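Local coordinates for cupin type-2 domain-containing protein (Burkholderia xenovorans, PDB 2O8Q) that is of unknown function but adopts a cupin-like fold and carries a nickel ion held by three histidines, at residues 41-46 / 113-118; 74-79 / 102-107. One frame throughout, in Å; residues are numbered along the deposited sequence.

Contact 1: 41-46 / 113-118; sequences FGAHVI and LEIVSP. With EDO (1,2-ethanediol), chain F.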
ATOM      1  N   PHE A  41      -4.562   6.264   2.410  1.00 17.13           N
ATOM      2  CA  PHE A  41      -3.602   7.191   1.806  1.00 17.72           C
ATOM      3  C   PHE A  41      -4.066   8.611   2.076  1.00 17.97           C
ATOM      4  O   PHE A  41      -5.233   8.870   2.362  1.00 18.56           O
ATOM      5  CB  PHE A  41      -3.532   7.011   0.310  1.00 19.97           C
ATOM      6  CG  PHE A  41      -2.897   5.737  -0.122  1.00 20.56           C
ATOM      7  CD1 PHE A  41      -3.575   4.600  -0.240  1.00 21.90           C
ATOM      8  CD2 PHE A  41      -1.550   5.786  -0.413  1.00 23.56           C
ATOM      9  CE1 PHE A  41      -2.873   3.388  -0.640  1.00 26.09           C
ATOM     10  CE2 PHE A  41      -0.874   4.647  -0.807  1.00 26.41           C
ATOM     11  CZ  PHE A  41      -1.529   3.486  -0.867  1.00 23.63           C
ATOM     12  N   GLY A  42      -3.144   9.548   1.987  1.00 19.19           N
ATOM     13  CA  GLY A  42      -3.449  10.964   1.977  1.00 19.94           C
ATOM     14  C   GLY A  42      -2.616  11.662   0.920  1.00 19.36           C
ATOM     15  O   GLY A  42      -1.549  11.177   0.580  1.00 19.35           O
ATOM     16  N   ALA A  43      -3.091  12.796   0.428  1.00 17.58           N
ATOM     17  CA  ALA A  43      -2.260  13.611  -0.433  1.00 17.88           C
ATOM     18  C   ALA A  43      -2.731  15.028  -0.299  1.00 17.55           C
ATOM     19  O   ALA A  43      -3.941  15.319  -0.291  1.00 18.51           O
ATOM     20  CB  ALA A  43      -2.335  13.162  -1.886  1.00 19.03           C
ATOM     21  N   HIS A  44      -1.781  15.916  -0.180  1.00 17.87           N
ATOM     22  CA  HIS A  44      -2.090  17.341   0.057  1.00 20.00           C
ATOM     23  C   HIS A  44      -0.969  18.203  -0.420  1.00 19.29           C
ATOM     24  O   HIS A  44       0.171  17.780  -0.501  1.00 19.57           O
ATOM     25  CB  HIS A  44      -2.426  17.563   1.524  1.00 20.36           C
ATOM     26  CG  HIS A  44      -1.453  16.865   2.420  1.00 21.71           C
ATOM     27  ND1 HIS A  44      -1.739  15.640   3.009  1.00 26.08           N
ATOM     28  CD2 HIS A  44      -0.147  17.104   2.654  1.00 23.15           C
ATOM     29  CE1 HIS A  44      -0.662  15.223   3.655  1.00 25.77           C
ATOM     30  NE2 HIS A  44       0.296  16.133   3.516  1.00 22.86           N
ATOM     31  N   VAL A  45      -1.303  19.452  -0.746  1.00 18.64           N
ATOM     32  CA  VAL A  45      -0.305  20.448  -1.122  1.00 18.79           C
ATOM     33  C   VAL A  45       0.010  21.306   0.118  1.00 20.71           C
ATOM     34  O   VAL A  45      -0.892  21.778   0.851  1.00 20.74           O
ATOM     35  CB  VAL A  45      -0.762  21.311  -2.286  1.00 21.12           C
ATOM     36  CG1 VAL A  45       0.269  22.435  -2.624  1.00 24.45           C
ATOM     37  CG2 VAL A  45      -1.094  20.432  -3.524  1.00 22.35           C
ATOM     38  N   ILE A  46       1.297  21.461   0.353  1.00 21.94           N
ATOM     39  CA  ILE A  46       1.796  22.187   1.495  1.00 21.91           C
ATOM     40  C   ILE A  46       2.427  23.477   0.973  1.00 20.80           C
ATOM     41  O   ILE A  46       3.217  23.451   0.051  1.00 21.07           O
ATOM     42  CB  ILE A  46       2.882  21.371   2.204  1.00 21.97           C
ATOM     43  CG1 ILE A  46       2.415  19.932   2.499  1.00 24.54           C
ATOM     44  CG2 ILE A  46       3.347  22.068   3.512  1.00 25.46           C
ATOM     45  CD1 ILE A  46       3.405  19.076   3.202  1.00 26.49           C
ATOM     46  N   LEU A 113       3.767  18.984  -3.029  1.00 18.86           N
ATOM     47  CA  LEU A 113       2.763  17.942  -2.898  1.00 18.81           C
ATOM     48  C   LEU A 113       3.378  16.780  -2.111  1.00 19.57           C
ATOM     49  O   LEU A 113       4.474  16.320  -2.391  1.00 19.86           O
ATOM     50  CB  LEU A 113       2.370  17.452  -4.290  1.00 18.33           C
ATOM     51  CG  LEU A 113       1.355  16.312  -4.394  1.00 18.39           C
ATOM     52  CD1 LEU A 113      -0.055  16.711  -3.886  1.00 20.24           C
ATOM     53  CD2 LEU A 113       1.303  15.754  -5.878  1.00 19.95           C
ATOM     54  N   GLU A 114       2.633  16.314  -1.120  1.00 18.60           N
ATOM     55  CA  GLU A 114       3.002  15.173  -0.307  1.00 18.76           C
ATOM     56  C   GLU A 114       1.947  14.095  -0.551  1.00 19.63           C
ATOM     57  O   GLU A 114       0.763  14.379  -0.468  1.00 19.67           O
ATOM     58  CB  GLU A 114       3.026  15.484   1.204  1.00 19.35           C
ATOM     59  CG  GLU A 114       3.404  14.284   2.093  1.00 19.99           C
ATOM     60  CD  GLU A 114       3.531  14.623   3.553  1.00 23.93           C
ATOM     61  OE1 GLU A 114       2.953  15.655   4.008  1.00 24.11           O
ATOM     62  OE2 GLU A 114       4.191  13.854   4.310  1.00 23.34           O
ATOM     63  N   ILE A 115       2.420  12.868  -0.821  1.00 18.05           N
ATOM     64  CA  ILE A 115       1.591  11.672  -0.953  1.00 17.95           C
ATOM     65  C   ILE A 115       2.100  10.695   0.097  1.00 19.82           C
ATOM     66  O   ILE A 115       3.282  10.404   0.140  1.00 19.57           O
ATOM     67  CB  ILE A 115       1.660  11.048  -2.351  1.00 18.93           C
ATOM     68  CG1 ILE A 115       1.498  12.111  -3.441  1.00 18.96           C
ATOM     69  CG2 ILE A 115       0.656   9.869  -2.433  1.00 22.33           C
ATOM     70  CD1 ILE A 115       2.818  12.682  -4.025  1.00 20.13           C
ATOM     71  N   VAL A 116       1.215  10.148   0.931  0.50 18.62           N
ATOM     72  CA  VAL A 116       1.653   9.387   2.094  0.50 19.54           C
ATOM     73  C   VAL A 116       0.630   8.325   2.433  0.50 18.89           C
ATOM     74  O   VAL A 116      -0.576   8.546   2.255  0.50 19.77           O
ATOM     75  CB  VAL A 116       1.767  10.351   3.311  0.50 19.24           C
ATOM     76  CG1 VAL A 116       0.330  10.748   3.861  0.50 17.81           C
ATOM     77  CG2 VAL A 116       2.616   9.787   4.473  0.50 18.43           C
ATOM     78  N   SER A 117       1.095   7.186   2.931  1.00 18.95           N
ATOM     79  CA  SER A 117       0.221   6.138   3.481  1.00 18.40           C
ATOM     80  C   SER A 117       0.794   5.794   4.857  1.00 19.45           C
ATOM     81  O   SER A 117       2.002   5.607   4.988  1.00 20.69           O
ATOM     82  CB  SER A 117       0.243   4.902   2.622  1.00 20.72           C
ATOM     83  OG  SER A 117      -0.532   3.883   3.262  1.00 22.59           O
ATOM     84  N   PRO A 118      -0.034   5.747   5.923  1.00 19.35           N
ATOM     85  CA  PRO A 118      -1.442   6.109   5.928  1.00 18.70           C
ATOM     86  C   PRO A 118      -1.579   7.653   5.985  1.00 18.40           C
ATOM     87  O   PRO A 118      -0.590   8.350   6.301  1.00 19.63           O
ATOM     88  CB  PRO A 118      -1.969   5.526   7.243  1.00 19.09           C
ATOM     89  CG  PRO A 118      -0.748   5.605   8.169  1.00 19.36           C
ATOM     90  CD  PRO A 118       0.458   5.369   7.267  1.00 20.91           C
TER
HETATM   91  C1  EDO F 303      -0.985   0.767   2.187  1.00 43.08           C
HETATM   92  O1  EDO F 303      -1.027   0.566   3.630  1.00 40.61           O
HETATM   93  C2  EDO F 303       0.395   0.672   1.480  1.00 43.01           C
HETATM   94  O2  EDO F 303       1.493   1.504   1.940  1.00 51.78           O
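A His-carboxylate hydrogen bond, H44 to E114, is the polar heart of this antiparallel pairing between neighbouring strands of the cupin-like fold's larger sheet. The two side chains run alongside each other, and H44 NE2 donates to E114 OE1 at 2.7 Å. The oxygen lies close to the imidazole plane, but the donor reaches it from above the carboxylate plane, the two planes standing 82° apart. H44 takes the crowded first torsion, CG between backbone N and carbonyl carbon (chi1 45°), which swings its ring over the partner strand; E114 is extended. I46 CD1 comes to 3.5 Å from E114 OE1. E114 OE2 accepts from Q66 NE2, and this side chain is about 6 Å from the nickel ion.

Backbone bonds hold the two residues in register: H44 N meets E114 O at 3.0 Å, and E114 N meets H44 O almost straight. G42 and V116 pair likewise. A43, V45, L113 and I115 point to the other face, where V45 CG2 touches L113 CD1 at 3.9 Å. Beyond the strand end, S117 OG sits over one face of the F41 ring, is hydrogen-bonded to M40 O and receives two weak bonds from an ethanediol.

L67 and Y69 of a second subunit pack on the A43, V45 and L113 side, and its F65 stacks on F41. Within the sheet, strand 26-30 flanks 42-48 and strand 66-72 flanks 111-116.

Contact 2: 74-79 / 102-107; sequences WVEFEY and RELRHS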
ATOM      1  N   TRP A  74      11.718  26.305  -3.282  1.00 18.83           N
ATOM      2  CA  TRP A  74      12.739  25.321  -2.987  1.00 18.70           C
ATOM      3  C   TRP A  74      12.709  24.955  -1.519  1.00 18.57           C
ATOM      4  O   TRP A  74      12.183  25.672  -0.700  1.00 19.09           O
ATOM      5  CB  TRP A  74      14.123  25.859  -3.400  1.00 19.16           C
ATOM      6  CG  TRP A  74      14.581  27.119  -2.699  1.00 19.05           C
ATOM      7  CD1 TRP A  74      14.582  28.387  -3.221  1.00 20.36           C
ATOM      8  CD2 TRP A  74      15.097  27.252  -1.345  1.00 17.80           C
ATOM      9  NE1 TRP A  74      15.047  29.291  -2.292  1.00 20.98           N
ATOM     10  CE2 TRP A  74      15.374  28.627  -1.143  1.00 18.57           C
ATOM     11  CE3 TRP A  74      15.365  26.352  -0.296  1.00 20.84           C
ATOM     12  CZ2 TRP A  74      15.854  29.109   0.061  1.00 16.83           C
ATOM     13  CZ3 TRP A  74      15.848  26.847   0.898  1.00 17.74           C
ATOM     14  CH2 TRP A  74      16.092  28.196   1.056  1.00 17.90           C
ATOM     15  N   VAL A  75      13.214  23.771  -1.212  1.00 18.51           N
ATOM     16  CA  VAL A  75      13.258  23.304   0.170  1.00 19.10           C
ATOM     17  C   VAL A  75      14.492  22.412   0.302  1.00 19.07           C
ATOM     18  O   VAL A  75      14.834  21.667  -0.622  1.00 19.73           O
ATOM     19  CB  VAL A  75      11.991  22.507   0.534  1.00 21.32           C
ATOM     20  CG1 VAL A  75      11.741  21.331  -0.440  1.00 20.87           C
ATOM     21  CG2 VAL A  75      12.015  22.038   1.979  1.00 18.57           C
ATOM     22  N   GLU A  76      15.192  22.516   1.442  1.00 15.75           N
ATOM     23  CA  GLU A  76      16.374  21.687   1.727  1.00 17.09           C
ATOM     24  C   GLU A  76      16.033  20.773   2.908  1.00 18.12           C
ATOM     25  O   GLU A  76      15.639  21.223   3.998  1.00 19.18           O
ATOM     26  CB  GLU A  76      17.577  22.576   2.063  1.00 16.94           C
ATOM     27  CG  GLU A  76      18.884  21.823   2.168  1.00 18.84           C
ATOM     28  CD  GLU A  76      20.068  22.695   2.405  1.00 22.72           C
ATOM     29  OE1 GLU A  76      19.963  23.595   3.262  1.00 20.48           O
ATOM     30  OE2 GLU A  76      21.112  22.494   1.720  1.00 25.67           O
ATOM     31  N   PHE A  77      16.204  19.470   2.649  1.00 19.20           N
ATOM     32  CA  PHE A  77      16.019  18.422   3.625  1.00 20.59           C
ATOM     33  C   PHE A  77      17.374  17.841   3.970  1.00 18.66           C
ATOM     34  O   PHE A  77      18.403  18.081   3.301  1.00 21.27           O
ATOM     35  CB  PHE A  77      15.197  17.298   2.992  1.00 18.97           C
ATOM     36  CG  PHE A  77      13.767  17.686   2.655  1.00 21.09           C
ATOM     37  CD1 PHE A  77      12.955  18.233   3.620  1.00 24.03           C
ATOM     38  CD2 PHE A  77      13.232  17.414   1.401  1.00 29.77           C
ATOM     39  CE1 PHE A  77      11.625  18.570   3.329  1.00 27.58           C
ATOM     40  CE2 PHE A  77      11.893  17.702   1.115  1.00 29.95           C
ATOM     41  CZ  PHE A  77      11.098  18.275   2.060  1.00 26.00           C
ATOM     42  N   GLU A  78      17.445  17.118   5.083  1.00 17.09           N
ATOM     43  CA  GLU A  78      18.634  16.373   5.436  1.00 17.64           C
ATOM     44  C   GLU A  78      18.188  14.992   5.884  1.00 17.76           C
ATOM     45  O   GLU A  78      17.232  14.863   6.636  1.00 19.76           O
ATOM     46  CB  GLU A  78      19.468  17.048   6.537  1.00 19.02           C
ATOM     47  CG  GLU A  78      20.808  16.405   6.716  1.00 19.83           C
ATOM     48  CD  GLU A  78      21.630  16.988   7.862  1.00 23.62           C
ATOM     49  OE1 GLU A  78      21.193  17.998   8.463  1.00 20.93           O
ATOM     50  OE2 GLU A  78      22.721  16.433   8.142  1.00 27.64           O
ATOM     51  N   TYR A  79      18.918  13.987   5.400  1.00 21.55           N
ATOM     52  CA  TYR A  79      18.588  12.607   5.645  1.00 21.83           C
ATOM     53  C   TYR A  79      19.701  11.885   6.323  1.00 22.99           C
ATOM     54  O   TYR A  79      20.863  12.164   6.070  1.00 22.48           O
ATOM     55  CB  TYR A  79      18.272  11.866   4.342  1.00 25.09           C
ATOM     56  CG  TYR A  79      17.047  12.440   3.711  1.00 20.91           C
ATOM     57  CD1 TYR A  79      15.728  12.083   4.125  1.00 19.19           C
ATOM     58  CD2 TYR A  79      17.153  13.380   2.654  1.00 21.04           C
ATOM     59  CE1 TYR A  79      14.640  12.671   3.589  1.00 19.86           C
ATOM     60  CE2 TYR A  79      16.044  13.956   2.129  1.00 19.54           C
ATOM     61  CZ  TYR A  79      14.772  13.566   2.547  1.00 18.87           C
ATOM     62  OH  TYR A  79      13.667  14.143   2.023  1.00 20.77           O
ATOM     63  N   ARG A 102      15.178  15.709   8.556  1.00 20.68           N
ATOM     64  CA  ARG A 102      14.743  16.996   9.063  1.00 20.30           C
ATOM     65  C   ARG A 102      14.694  17.958   7.876  1.00 18.36           C
ATOM     66  O   ARG A 102      15.261  17.655   6.820  1.00 21.22           O
ATOM     67  CB  ARG A 102      15.662  17.489  10.194  1.00 20.93           C
ATOM     68  CG  ARG A 102      17.107  17.712   9.803  1.00 16.51           C
ATOM     69  CD  ARG A 102      17.934  18.269  10.943  1.00 20.44           C
ATOM     70  NE  ARG A 102      19.350  18.402  10.624  1.00 22.99           N
ATOM     71  CZ  ARG A 102      20.221  19.025  11.417  1.00 28.18           C
ATOM     72  NH1 ARG A 102      19.787  19.563  12.557  1.00 28.00           N
ATOM     73  NH2 ARG A 102      21.510  19.106  11.086  1.00 29.49           N
ATOM     74  N   GLU A 103      13.979  19.067   8.067  1.00 19.68           N
ATOM     75  CA  GLU A 103      13.915  20.135   7.059  1.00 21.37           C
ATOM     76  C   GLU A 103      14.786  21.270   7.530  1.00 21.48           C
ATOM     77  O   GLU A 103      14.611  21.751   8.642  1.00 22.96           O
ATOM     78  CB  GLU A 103      12.504  20.674   6.867  1.00 24.56           C
ATOM     79  CG  GLU A 103      12.413  21.634   5.690  1.00 27.91           C
ATOM     80  CD  GLU A 103      11.859  22.995   6.089  1.00 39.19           C
ATOM     81  OE1 GLU A 103      10.981  23.073   6.993  1.00 38.00           O
ATOM     82  OE2 GLU A 103      12.326  23.991   5.503  1.00 40.26           O
ATOM     83  N   LEU A 104      15.755  21.654   6.693  1.00 19.82           N
ATOM     84  CA  LEU A 104      16.723  22.674   7.083  1.00 17.95           C
ATOM     85  C   LEU A 104      16.266  24.099   6.837  1.00 17.46           C
ATOM     86  O   LEU A 104      16.527  24.991   7.639  1.00 20.36           O
ATOM     87  CB  LEU A 104      18.032  22.434   6.373  1.00 20.09           C
ATOM     88  CG  LEU A 104      18.748  21.115   6.672  1.00 20.99           C
ATOM     89  CD1 LEU A 104      20.121  21.040   5.948  1.00 17.66           C
ATOM     90  CD2 LEU A 104      18.982  20.959   8.181  1.00 26.67           C
ATOM     91  N   ARG A 105      15.588  24.321   5.718  1.00 17.77           N
ATOM     92  CA  ARG A 105      15.168  25.663   5.326  1.00 17.10           C
ATOM     93  C   ARG A 105      14.340  25.553   4.080  1.00 17.53           C
ATOM     94  O   ARG A 105      14.432  24.550   3.364  1.00 19.03           O
ATOM     95  CB  ARG A 105      16.394  26.570   5.063  1.00 16.37           C
ATOM     96  CG  ARG A 105      17.527  25.953   4.223  1.00 19.83           C
ATOM     97  CD  ARG A 105      18.747  26.836   4.070  1.00 16.67           C
ATOM     98  NE  ARG A 105      19.367  27.227   5.327  1.00 15.86           N
ATOM     99  CZ  ARG A 105      20.216  26.470   6.018  1.00 17.01           C
ATOM    100  NH1 ARG A 105      20.521  25.259   5.580  1.00 18.10           N
ATOM    101  NH2 ARG A 105      20.770  26.920   7.128  1.00 16.99           N
ATOM    102  N   HIS A 106      13.570  26.601   3.785  1.00 18.28           N
ATOM    103  CA  HIS A 106      12.779  26.648   2.550  1.00 18.39           C
ATOM    104  C   HIS A 106      12.516  28.076   2.106  1.00 17.78           C
ATOM    105  O   HIS A 106      12.636  29.027   2.866  1.00 20.43           O
ATOM    106  CB  HIS A 106      11.457  25.895   2.707  1.00 19.81           C
ATOM    107  CG  HIS A 106      10.622  26.439   3.798  1.00 19.85           C
ATOM    108  ND1 HIS A 106      10.699  25.947   5.083  1.00 22.32           N
ATOM    109  CD2 HIS A 106       9.726  27.462   3.831  1.00 23.30           C
ATOM    110  CE1 HIS A 106       9.879  26.643   5.858  1.00 23.66           C
ATOM    111  NE2 HIS A 106       9.274  27.561   5.123  1.00 25.23           N
ATOM    112  N   SER A 107      12.106  28.194   0.851  1.00 18.22           N
ATOM    113  CA  SER A 107      11.741  29.466   0.300  1.00 18.79           C
ATOM    114  C   SER A 107      10.337  29.935   0.780  1.00 17.28           C
ATOM    115  O   SER A 107       9.500  29.140   1.174  1.00 19.90           O
ATOM    116  CB  SER A 107      11.777  29.404  -1.226  1.00 18.72           C
ATOM    117  OG  SER A 107      10.712  28.626  -1.736  1.00 19.90           O
TER
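Strand 74-79 and the 102-106 part of strand 101-106 pair antiparallel around a classic beta bulge, in which L104 and R105 both face E76. E76 N donates to R105 O, whereas E76 O receives L104 N at 2.7 Å; the extra residue shifts the register by one before F77 pairs with E103.

The more buried part is the face of V75 and F77, together with S107 against the W74 indole. V75 CG2 lies over one face of the F77 ring, offset toward its rim, and meets E103 CG at 3.8 Å. E103 is bent at chi2 (-124°), and its OE2 accepts from H106 ND1 at 2.6 Å, in the imidazole plane. L87 of strand 83-88 packs on F77, and L110 on V75. The W74 indole, with CG in the crowded position (chi1 61°), lies across the chain of H106 and S107. S107 CB makes a CH-pi contact over the five-membered ring, 3.5 Å from its centroid, and S107 OG, also bonded to D109, accepts from W74 N.

The opposite face is polar and more open to solvent, R105 being exposed and E76, E78 and R102 partly so. R102, extended from CG to NE, puts NE and NH2 each 2.9 Å from E78 OE1; NH2 uses its syn lone pair, while NE comes from above the carboxylate plane, the planes being 43° apart. R105, bent at chi3, reaches E76 OE1 end-on through NH1. L104 lies between these salt bridges, its CD1 3.7 Å from E76 OE1.

With two donors on one oxygen, E78 probably stays ionised. The short H106–E103 bond is consistent with an ionised E103 and may raise the pKa of H106, although nearby R105 O would disfavour charge on OE2.

Overall arrangement
Contacts 1 and 2 lie on opposite sides of the chain's centre, their centres 18 Å apart and their nearest atoms about 8 Å apart, without touching. Contact 1 belongs to the larger antiparallel sheet and contact 2 to the three-stranded one, an arrangement consistent with the two facing sheets of a cupin barrel. Strand 101-106 is followed by strand 111-116, and both segments of contact 2 lie between those of contact 1 in sequence. Both approach the nickel held by H59, H61 and H101: the side chains of E114 and F77 each lie about 6 Å from it, and H101 directly precedes R102. Contact 1 also faces other subunits, whereas no other chain of the assembly touches contact 2.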